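6-phospho-beta-d glycosidase (Streptococcus pyogenes, PDB 5FOO) hydrolyses 6-phosphorylated beta-glucosides, as a glycoside hydrolase family 1 enzyme with 6-phospho-beta-glucosidase activity. Local coordinates at residues 190-193 / 194-198; 267-271 / 272-276. The protein carries 1 engineered substitution. All coordinates share one frame; numbering follows the deposited sequence.

Contact 1 of 2, residues 190-193 / 194-198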
loop_
_atom_site.group_PDB
_atom_site.type_symbol
_atom_site.label_atom_id
_atom_site.label_comp_id
_atom_site.label_asym_id
_atom_site.label_seq_id
_atom_site.Cartn_x
_atom_site.Cartn_y
_atom_site.Cartn_z
ATOM N N VAL A 190 -0.010 -19.293 0.493
ATOM C CA VAL A 190 -0.099 -19.360 1.923
ATOM C C VAL A 190 1.307 -19.256 2.534
ATOM O O VAL A 190 1.508 -18.601 3.564
ATOM C CB VAL A 190 -0.822 -20.648 2.342
ATOM C CG1 VAL A 190 -0.748 -20.876 3.822
ATOM C CG2 VAL A 190 -2.277 -20.550 1.917
ATOM N N GLN A 191 2.280 -19.901 1.914
ATOM C CA GLN A 191 3.628 -19.845 2.444
ATOM C C GLN A 191 4.184 -18.396 2.247
ATOM O O GLN A 191 4.786 -17.853 3.164
ATOM C CB GLN A 191 4.543 -20.924 1.791
ATOM C CG GLN A 191 5.951 -20.949 2.358
ATOM C CD GLN A 191 6.001 -21.403 3.804
ATOM O OE1 GLN A 191 5.502 -22.480 4.118
ATOM N NE2 GLN A 191 6.645 -20.606 4.702
ATOM N N VAL A 192 3.964 -17.810 1.078
ATOM C CA VAL A 192 4.304 -16.406 0.837
ATOM C C VAL A 192 3.718 -15.462 1.891
ATOM O O VAL A 192 4.450 -14.582 2.364
ATOM C CB VAL A 192 3.970 -15.984 -0.606
ATOM C CG1 VAL A 192 4.016 -14.479 -0.845
ATOM C CG2 VAL A 192 4.997 -16.624 -1.565
ATOM N N ALA A 193 2.441 -15.656 2.268
ATOM C CA ALA A 193 1.821 -14.859 3.297
ATOM C C ALA A 193 2.557 -14.993 4.642
ATOM O O ALA A 193 2.874 -13.986 5.271
ATOM C CB ALA A 193 0.373 -15.226 3.445
ATOM N N TYR A 194 2.861 -16.230 5.056
ATOM C CA TYR A 194 3.661 -16.405 6.274
ATOM C C TYR A 194 5.033 -15.706 6.136
ATOM O O TYR A 194 5.498 -15.036 7.072
ATOM C CB TYR A 194 3.855 -17.877 6.608
ATOM C CG TYR A 194 4.832 -18.155 7.715
ATOM C CD1 TYR A 194 6.150 -18.285 7.464
ATOM C CD2 TYR A 194 4.387 -18.290 9.027
ATOM C CE1 TYR A 194 7.056 -18.532 8.501
ATOM C CE2 TYR A 194 5.258 -18.546 10.075
ATOM C CZ TYR A 194 6.595 -18.641 9.814
ATOM O OH TYR A 194 7.402 -18.874 10.842
ATOM N N ASN A 195 5.656 -15.833 4.956
ATOM C CA ASN A 195 7.003 -15.331 4.779
ATOM C C ASN A 195 7.012 -13.793 4.814
ATOM O O ASN A 195 7.925 -13.190 5.377
ATOM C CB ASN A 195 7.653 -15.859 3.505
ATOM C CG ASN A 195 8.053 -17.334 3.597
ATOM O OD1 ASN A 195 7.970 -17.995 4.655
ATOM N ND2 ASN A 195 8.488 -17.856 2.470
ATOM N N LEU A 196 5.968 -13.162 4.273
ATOM C CA LEU A 196 5.827 -11.686 4.347
ATOM C C LEU A 196 5.640 -11.153 5.771
ATOM O O LEU A 196 6.232 -10.112 6.167
ATOM C CB LEU A 196 4.714 -11.232 3.424
ATOM C CG LEU A 196 5.102 -11.348 1.959
ATOM C CD1 LEU A 196 3.836 -11.228 1.131
ATOM C CD2 LEU A 196 6.067 -10.268 1.537
ATOM N N ALA A 197 4.854 -11.889 6.548
ATOM C CA ALA A 197 4.637 -11.572 7.957
ATOM C C ALA A 197 5.907 -11.751 8.805
ATOM O O ALA A 197 6.183 -10.929 9.639
ATOM C CB ALA A 197 3.547 -12.437 8.527
ATOM N N LEU A 198 6.627 -12.834 8.566
ATOM C CA LEU A 198 7.905 -13.100 9.174
ATOM C C LEU A 198 8.928 -12.029 8.780
ATOM O O LEU A 198 9.686 -11.564 9.639
ATOM C CB LEU A 198 8.450 -14.468 8.803
ATOM C CG LEU A 198 9.880 -14.795 9.320
ATOM C CD1 LEU A 198 9.918 -14.879 10.829
ATOM C CD2 LEU A 198 10.344 -16.101 8.727
#
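Gln-191 O accepts the backbone N-H of Asn-195 at 2.8 Å, one rung in a run of i to i+4 bonds, and the same two residues are tied again through their side chains. Gln-191 NE2 donates a hydrogen bond to Asn-195 OD1 at 2.9 Å. The oxygen lies in the plane of the glutamine amide, but seen from the asparagine the donor stands above the carbonyl plane rather than on a lone pair; the two amide planes are 50° apart. With CG anti to the backbone N (chi1 -177°) and the chain bent at chi2 (67°), CD of Gln-191 is carried off to one side and NE2 points forward to the asparagine. Each amide also has a partner outside this turn: Gln-191 OE1 takes the N-H of Gln-277, and Asn-195 ND2 reaches Trp-133 O. With a partner on both its O and its N, each amide has its rotation fixed.

Tyr-194 extends beside Gln-191 in the same direction, with NE2 3.6 Å from ring atom CD1, and Asn-195 OD1 lies at the ring's edge, in its plane. The hydroxyl of Tyr-194 bonds to Glu-282 OE1, so the far end of the ring is held too.

Another side of this turn is apolar. Val-192 CG1 packs against Leu-196 CD1 at 3.8 Å, the two side chains running alongside each other. The backbone bonds run on, from Leu-196 N to Val-192 O and from Ala-197 N to Ala-193 O.

This is helix 186-208 of the (beta/alpha)8 barrel, in the chain between barrel strands 159-161 and 218-224, after helix 166-174. Helix 136-153 borders its polar strip through Lys-136 and Val-139, helix 166-174 packs on Val-192 and Leu-196 through Val-170, and helix 235-258 brings Leu-251 and Phe-252 against Ala-193.

Contact 2 of 2, residues 267-271 / 272-276; sequences AVLKK and DGVLW
Leu-269 is the hub, with one part of its side chain for each of three residues that follow the helix. CD1 meets Trp-276 CZ3 at 3.6 Å, CD2 meets Val-274 CG2 at 3.8 Å with the two side chains at about a right angle, and CB lies against Leu-275 CD1. With CG anti to its carbonyl carbon (chi1 -67°), Leu-269 directs both methyls at the returning chain. Leu-275 CD1 also sits over one face of the indole of Trp-276, toward its rim.

The backbone closes as a Schellman motif: Val-274 N binds Leu-269 O at 2.9 Å, Gly-273 N binds Lys-270 O, and Gly-273 takes the positive phi. The Leu-269 to Val-274 packing is the apolar contact that classically accompanies this C-cap.

At the edge, Lys-271 bends at chi3 and chi4 to set NZ 2.8 Å from Asp-272 OD1, a salt bridge on the syn side, 25° out of the carboxylate plane. OD2 is taken by Tyr-322 OH and Trp-317 NE1. An ammonium on OD1, and a hydroxyl and an indole N-H on OD2, should fix the carboxylate's rotation and probably favour its ionised form, while the apolar contacts of Leu-269 probably help hold the chain against the helix.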
loop_
_atom_site.group_PDB
_atom_site.type_symbol
_atom_site.label_atom_id
_atom_site.label_comp_id
_atom_site.label_asym_id
_atom_site.label_seq_id
_atom_site.Cartn_x
_atom_site.Cartn_y
_atom_site.Cartn_z
ATOM N N ALA A 267 -6.429 -23.332 11.784
ATOM C CA ALA A 267 -7.186 -24.619 11.699
ATOM C C ALA A 267 -7.763 -24.843 10.278
ATOM O O ALA A 267 -7.667 -25.939 9.758
ATOM C CB ALA A 267 -8.315 -24.663 12.742
ATOM N N VAL A 268 -8.270 -23.806 9.604
ATOM C CA VAL A 268 -8.743 -23.995 8.234
ATOM C C VAL A 268 -7.611 -24.415 7.291
ATOM O O VAL A 268 -7.745 -25.367 6.489
ATOM C CB VAL A 268 -9.520 -22.774 7.719
ATOM C CG1 VAL A 268 -9.877 -22.894 6.230
ATOM C CG2 VAL A 268 -10.777 -22.534 8.583
ATOM N N LEU A 269 -6.498 -23.713 7.380
ATOM C CA LEU A 269 -5.384 -23.954 6.453
ATOM C C LEU A 269 -4.845 -25.373 6.627
ATOM O O LEU A 269 -4.557 -26.029 5.638
ATOM C CB LEU A 269 -4.240 -22.937 6.665
ATOM C CG LEU A 269 -4.617 -21.502 6.299
ATOM C CD1 LEU A 269 -3.442 -20.630 6.714
ATOM C CD2 LEU A 269 -4.925 -21.337 4.811
ATOM N N LYS A 270 -4.770 -25.815 7.881
ATOM C CA LYS A 270 -4.298 -27.160 8.255
ATOM C C LYS A 270 -5.259 -28.251 7.780
ATOM O O LYS A 270 -4.835 -29.227 7.205
ATOM C CB LYS A 270 -4.189 -27.205 9.749
ATOM C CG LYS A 270 -3.464 -28.346 10.419
ATOM C CD LYS A 270 -3.817 -28.152 11.918
ATOM C CE LYS A 270 -2.861 -28.769 12.911
ATOM N NZ LYS A 270 -2.690 -30.199 12.552
ATOM N N LYS A 271 -6.548 -28.038 7.982
ATOM C CA LYS A 271 -7.551 -28.937 7.491
ATOM C C LYS A 271 -7.491 -29.041 5.984
ATOM O O LYS A 271 -7.697 -30.116 5.443
ATOM C CB LYS A 271 -8.934 -28.494 7.939
ATOM C CG LYS A 271 -10.099 -29.290 7.362
ATOM C CD LYS A 271 -11.467 -28.670 7.696
ATOM C CE LYS A 271 -11.725 -27.234 7.217
ATOM N NZ LYS A 271 -11.818 -26.980 5.749
ATOM N N ASP A 272 -7.191 -27.949 5.300
ATOM C CA ASP A 272 -7.182 -27.979 3.867
ATOM C C ASP A 272 -5.833 -28.414 3.351
ATOM O O ASP A 272 -5.625 -28.326 2.152
ATOM C CB ASP A 272 -7.545 -26.622 3.224
ATOM C CG ASP A 272 -8.951 -26.182 3.524
ATOM O OD1 ASP A 272 -9.719 -27.023 3.960
ATOM O OD2 ASP A 272 -9.316 -25.006 3.285
ATOM N N GLY A 273 -4.900 -28.787 4.207
ATOM C CA GLY A 273 -3.586 -29.216 3.725
ATOM C C GLY A 273 -2.629 -28.168 3.181
ATOM O O GLY A 273 -1.730 -28.529 2.451
ATOM N N VAL A 274 -2.821 -26.879 3.489
ATOM C CA VAL A 274 -2.004 -25.839 2.894
ATOM C C VAL A 274 -1.296 -24.932 3.894
ATOM O O VAL A 274 -0.706 -23.928 3.493
ATOM C CB VAL A 274 -2.830 -24.970 1.888
ATOM C CG1 VAL A 274 -3.261 -25.822 0.680
ATOM C CG2 VAL A 274 -4.026 -24.299 2.557
ATOM N N LEU A 275 -1.318 -25.293 5.165
ATOM C CA LEU A 275 -0.646 -24.527 6.193
ATOM C C LEU A 275 0.862 -24.324 5.890
ATOM O O LEU A 275 1.552 -25.231 5.419
ATOM C CB LEU A 275 -0.836 -25.163 7.569
ATOM C CG LEU A 275 -0.304 -24.373 8.791
ATOM C CD1 LEU A 275 -1.122 -23.105 9.054
ATOM C CD2 LEU A 275 -0.290 -25.265 10.017
ATOM N N TRP A 276 1.320 -23.088 6.118
ATOM C CA TRP A 276 2.713 -22.695 5.965
ATOM C C TRP A 276 3.610 -23.550 6.819
ATOM O O TRP A 276 3.192 -24.126 7.806
ATOM C CB TRP A 276 2.943 -21.192 6.354
ATOM C CG TRP A 276 2.298 -20.793 7.664
ATOM C CD1 TRP A 276 2.644 -21.205 8.925
ATOM C CD2 TRP A 276 1.149 -19.978 7.808
ATOM N NE1 TRP A 276 1.764 -20.724 9.837
ATOM C CE2 TRP A 276 0.869 -19.902 9.201
ATOM C CE3 TRP A 276 0.368 -19.246 6.899
ATOM C CZ2 TRP A 276 -0.147 -19.106 9.727
ATOM C CZ3 TRP A 276 -0.694 -18.458 7.417
ATOM C CH2 TRP A 276 -0.940 -18.403 8.813
#

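Contact 2 follows contact 1 along the chain, and the two lie on the same side of the chain's centre, their centres about 14 Å apart. Trp-276 joins them: its indole stacks on the ring of Tyr-194, with Tyr-194 CD2 3.4 Å from Trp-276 CD1, while Val-190 packs on Leu-269. The capped loop of contact 2 is thereby laid against helix 186-208. The Leu-196 side chain of contact 1 is about 14 Å from bound 6-phosphocyclophellitol; the centre of contact 2 lies about 27 Å from the centre of the chain, against about 17 Å for contact 1. Leu-196 O bonds His-163 NE2, and the next residues, Asn-164 and Glu-165, line the ligand pocket.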